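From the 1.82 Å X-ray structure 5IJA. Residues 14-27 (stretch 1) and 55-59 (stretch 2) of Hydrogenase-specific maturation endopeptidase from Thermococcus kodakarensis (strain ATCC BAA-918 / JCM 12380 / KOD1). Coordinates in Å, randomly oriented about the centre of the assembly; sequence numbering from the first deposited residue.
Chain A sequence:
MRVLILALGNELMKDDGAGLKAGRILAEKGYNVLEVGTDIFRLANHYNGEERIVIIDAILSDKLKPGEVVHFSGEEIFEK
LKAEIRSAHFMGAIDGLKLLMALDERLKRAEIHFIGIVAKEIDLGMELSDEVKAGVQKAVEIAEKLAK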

# COMPACT_ATOMS: atom_id res chain seq x y z
N LYS A 14 -15.23 -2.98 -1.97
CA LYS A 14 -15.40 -2.81 -0.52
C LYS A 14 -14.08 -2.60 0.20
O LYS A 14 -13.43 -1.56 0.04
CB LYS A 14 -16.14 -4.00 0.08
CG LYS A 14 -17.65 -3.96 -0.10
CD LYS A 14 -18.33 -5.04 0.73
CE LYS A 14 -19.85 -4.98 0.59
NZ LYS A 14 -20.36 -3.57 0.59
N ASP A 15 -13.69 -3.60 0.98
CA ASP A 15 -12.46 -3.51 1.75
C ASP A 15 -11.23 -3.54 0.86
O ASP A 15 -10.14 -3.19 1.30
CB ASP A 15 -12.40 -4.65 2.78
CG ASP A 15 -13.46 -4.51 3.87
OD1 ASP A 15 -14.06 -3.43 3.98
OD2 ASP A 15 -13.67 -5.48 4.62
N ASP A 16 -11.39 -3.94 -0.41
CA ASP A 16 -10.25 -3.89 -1.32
C ASP A 16 -9.90 -2.45 -1.72
O ASP A 16 -8.94 -2.21 -2.45
CB ASP A 16 -10.49 -4.76 -2.57
CG ASP A 16 -9.69 -6.06 -2.55
OD1 ASP A 16 -8.80 -6.23 -1.69
OD2 ASP A 16 -9.95 -6.92 -3.41
N GLY A 17 -10.67 -1.49 -1.22
CA GLY A 17 -10.32 -0.08 -1.36
C GLY A 17 -9.71 0.53 -0.10
O GLY A 17 -9.57 1.75 -0.00
N ALA A 18 -9.34 -0.31 0.86
CA ALA A 18 -8.84 0.21 2.14
C ALA A 18 -7.56 1.03 1.94
O ALA A 18 -7.41 2.13 2.50
CB ALA A 18 -8.60 -0.90 3.10
N GLY A 19 -6.67 0.51 1.11
CA GLY A 19 -5.45 1.21 0.76
C GLY A 19 -5.69 2.57 0.15
O GLY A 19 -5.00 3.54 0.50
N LEU A 20 -6.67 2.66 -0.75
CA LEU A 20 -6.99 3.92 -1.40
C LEU A 20 -7.57 4.91 -0.41
O LEU A 20 -7.27 6.10 -0.47
CB LEU A 20 -7.97 3.69 -2.58
CG LEU A 20 -7.54 2.71 -3.67
CD1 LEU A 20 -8.55 2.67 -4.80
CD2 LEU A 20 -6.15 3.05 -4.21
N LYS A 21 -8.39 4.43 0.52
CA LYS A 21 -9.02 5.31 1.49
C LYS A 21 -7.97 5.88 2.44
O LYS A 21 -7.98 7.07 2.76
CB LYS A 21 -10.10 4.56 2.28
CG LYS A 21 -11.53 4.82 1.79
CD LYS A 21 -12.03 3.74 0.83
CE LYS A 21 -13.50 3.97 0.45
NZ LYS A 21 -14.10 2.83 -0.32
N ALA A 22 -7.05 5.03 2.88
CA ALA A 22 -5.92 5.49 3.67
C ALA A 22 -5.10 6.53 2.89
O ALA A 22 -4.74 7.58 3.43
CB ALA A 22 -5.06 4.33 4.06
N GLY A 23 -4.85 6.26 1.62
CA GLY A 23 -4.16 7.21 0.76
C GLY A 23 -4.85 8.56 0.63
O GLY A 23 -4.22 9.62 0.74
N ARG A 24 -6.15 8.54 0.41
CA ARG A 24 -6.91 9.78 0.33
C ARG A 24 -6.84 10.57 1.63
O ARG A 24 -6.69 11.79 1.61
CB ARG A 24 -8.37 9.50 -0.05
CG ARG A 24 -8.50 8.93 -1.45
CD ARG A 24 -9.90 9.09 -2.02
NE ARG A 24 -10.02 8.35 -3.28
CZ ARG A 24 -10.68 7.21 -3.40
NH1 ARG A 24 -11.29 6.68 -2.35
NH2 ARG A 24 -10.73 6.59 -4.58
N ILE A 25 -6.91 9.89 2.77
CA ILE A 25 -6.76 10.58 4.06
C ILE A 25 -5.39 11.24 4.16
O ILE A 25 -5.27 12.38 4.58
CB ILE A 25 -6.94 9.62 5.25
CG1 ILE A 25 -8.37 9.10 5.34
CG2 ILE A 25 -6.60 10.32 6.56
CD1 ILE A 25 -8.54 8.00 6.38
N LEU A 26 -4.35 10.50 3.79
CA LEU A 26 -3.00 11.05 3.81
C LEU A 26 -2.85 12.21 2.81
O LEU A 26 -2.18 13.20 3.10
CB LEU A 26 -1.98 9.95 3.53
CG LEU A 26 -1.91 8.90 4.63
CD1 LEU A 26 -1.30 7.61 4.10
CD2 LEU A 26 -1.12 9.42 5.83
N ALA A 27 -3.49 12.10 1.64
CA ALA A 27 -3.41 13.16 0.63
C ALA A 27 -4.04 14.45 1.16
O ALA A 27 -3.48 15.54 1.00
CB ALA A 27 -4.08 12.71 -0.67
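Stretch 2 55-59: IIDAI

Close packing of a helix on a β-strand often depends on small residues at the point of nearest approach, and this pair of segments illustrates the principle well. Stretch 2, I55 to I59, is extended throughout and forms the end portion of a strand that begins earlier in the chain. It runs nearly antiparallel to helix 18-27, at 147° between their N-to-C directions, and the two axes approach to 6.4 Å.

The backbone contact centres on G19. Its CA lies 4.3 Å from the CA of D57 and 3.8 Å from the carbonyl O of I56. A CB on G19 would point toward the strand and fall 2.7 Å from I56 O, a clash, so the absence of a side chain is what the observed spacing requires. No direct hydrogen bond joins the two segments. Instead, one water bridges them: it donates to D16 O (2.8 Å from the water O) and accepts from G19 N (also 2.8 Å), while its bond from A58 N, at 3.2 Å, is weak.

Strand alternation governs the side-chain contacts. I56 and A58 direct their CA-to-CB bonds toward stretch 1, whereas those of D57 and I59 point away. I56 covers the helix beyond G19, its CG2 lying 4.1 Å from A22 CB and its CD1 3.7 Å from L26 CD1. These apolar contacts follow the antiparallel course, since the earlier strand residue meets the later helical turns.

A58 packs against the start of the helix and the 3-10 segment before it. Its CB sits 4.4 Å from A18 CB, a looser apolar contact, but comes within 3.3 Å of D15 O and 3.5 Å of D16 OD1. The small methyl thus rests against polar atoms without bonding to them; D15 O is itself engaged by A18 N at 3.0 Å.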

# COMPACT_ATOMS: atom_id res chain seq x y z
N ILE A 55 4.05 1.64 0.70
CA ILE A 55 2.95 1.02 -0.05
C ILE A 55 1.83 0.65 0.91
O ILE A 55 2.09 0.06 1.95
CB ILE A 55 3.46 -0.22 -0.80
CG1 ILE A 55 4.47 0.21 -1.85
CG2 ILE A 55 2.32 -0.99 -1.47
CD1 ILE A 55 5.32 -0.92 -2.33
N ILE A 56 0.61 1.03 0.60
CA ILE A 56 -0.52 0.70 1.43
C ILE A 56 -1.53 -0.08 0.61
O ILE A 56 -1.92 0.34 -0.42
CB ILE A 56 -1.20 1.93 2.04
CG1 ILE A 56 -0.20 2.87 2.68
CG2 ILE A 56 -2.20 1.52 3.09
CD1 ILE A 56 -0.82 4.01 3.43
N ASP A 57 -1.91 -1.24 1.12
CA ASP A 57 -2.74 -2.16 0.39
C ASP A 57 -3.72 -2.94 1.26
O ASP A 57 -3.46 -3.19 2.40
CB ASP A 57 -1.84 -3.14 -0.34
CG ASP A 57 -2.55 -3.91 -1.42
OD1 ASP A 57 -3.68 -3.60 -1.74
OD2 ASP A 57 -1.95 -4.83 -1.95
N ALA A 58 -4.83 -3.33 0.66
CA ALA A 58 -5.74 -4.31 1.25
C ALA A 58 -5.16 -5.71 1.07
O ALA A 58 -4.63 -6.02 0.01
CB ALA A 58 -7.10 -4.22 0.61
N ILE A 59 -5.24 -6.54 2.11
CA ILE A 59 -4.68 -7.89 2.04
C ILE A 59 -5.63 -8.94 2.60
O ILE A 59 -6.56 -8.61 3.33
CB ILE A 59 -3.35 -8.01 2.79
CG1 ILE A 59 -3.57 -7.86 4.30
CG2 ILE A 59 -2.31 -7.03 2.23
CD1 ILE A 59 -2.38 -8.22 5.15
O HOH W 1 -6.70 -1.30 -1.00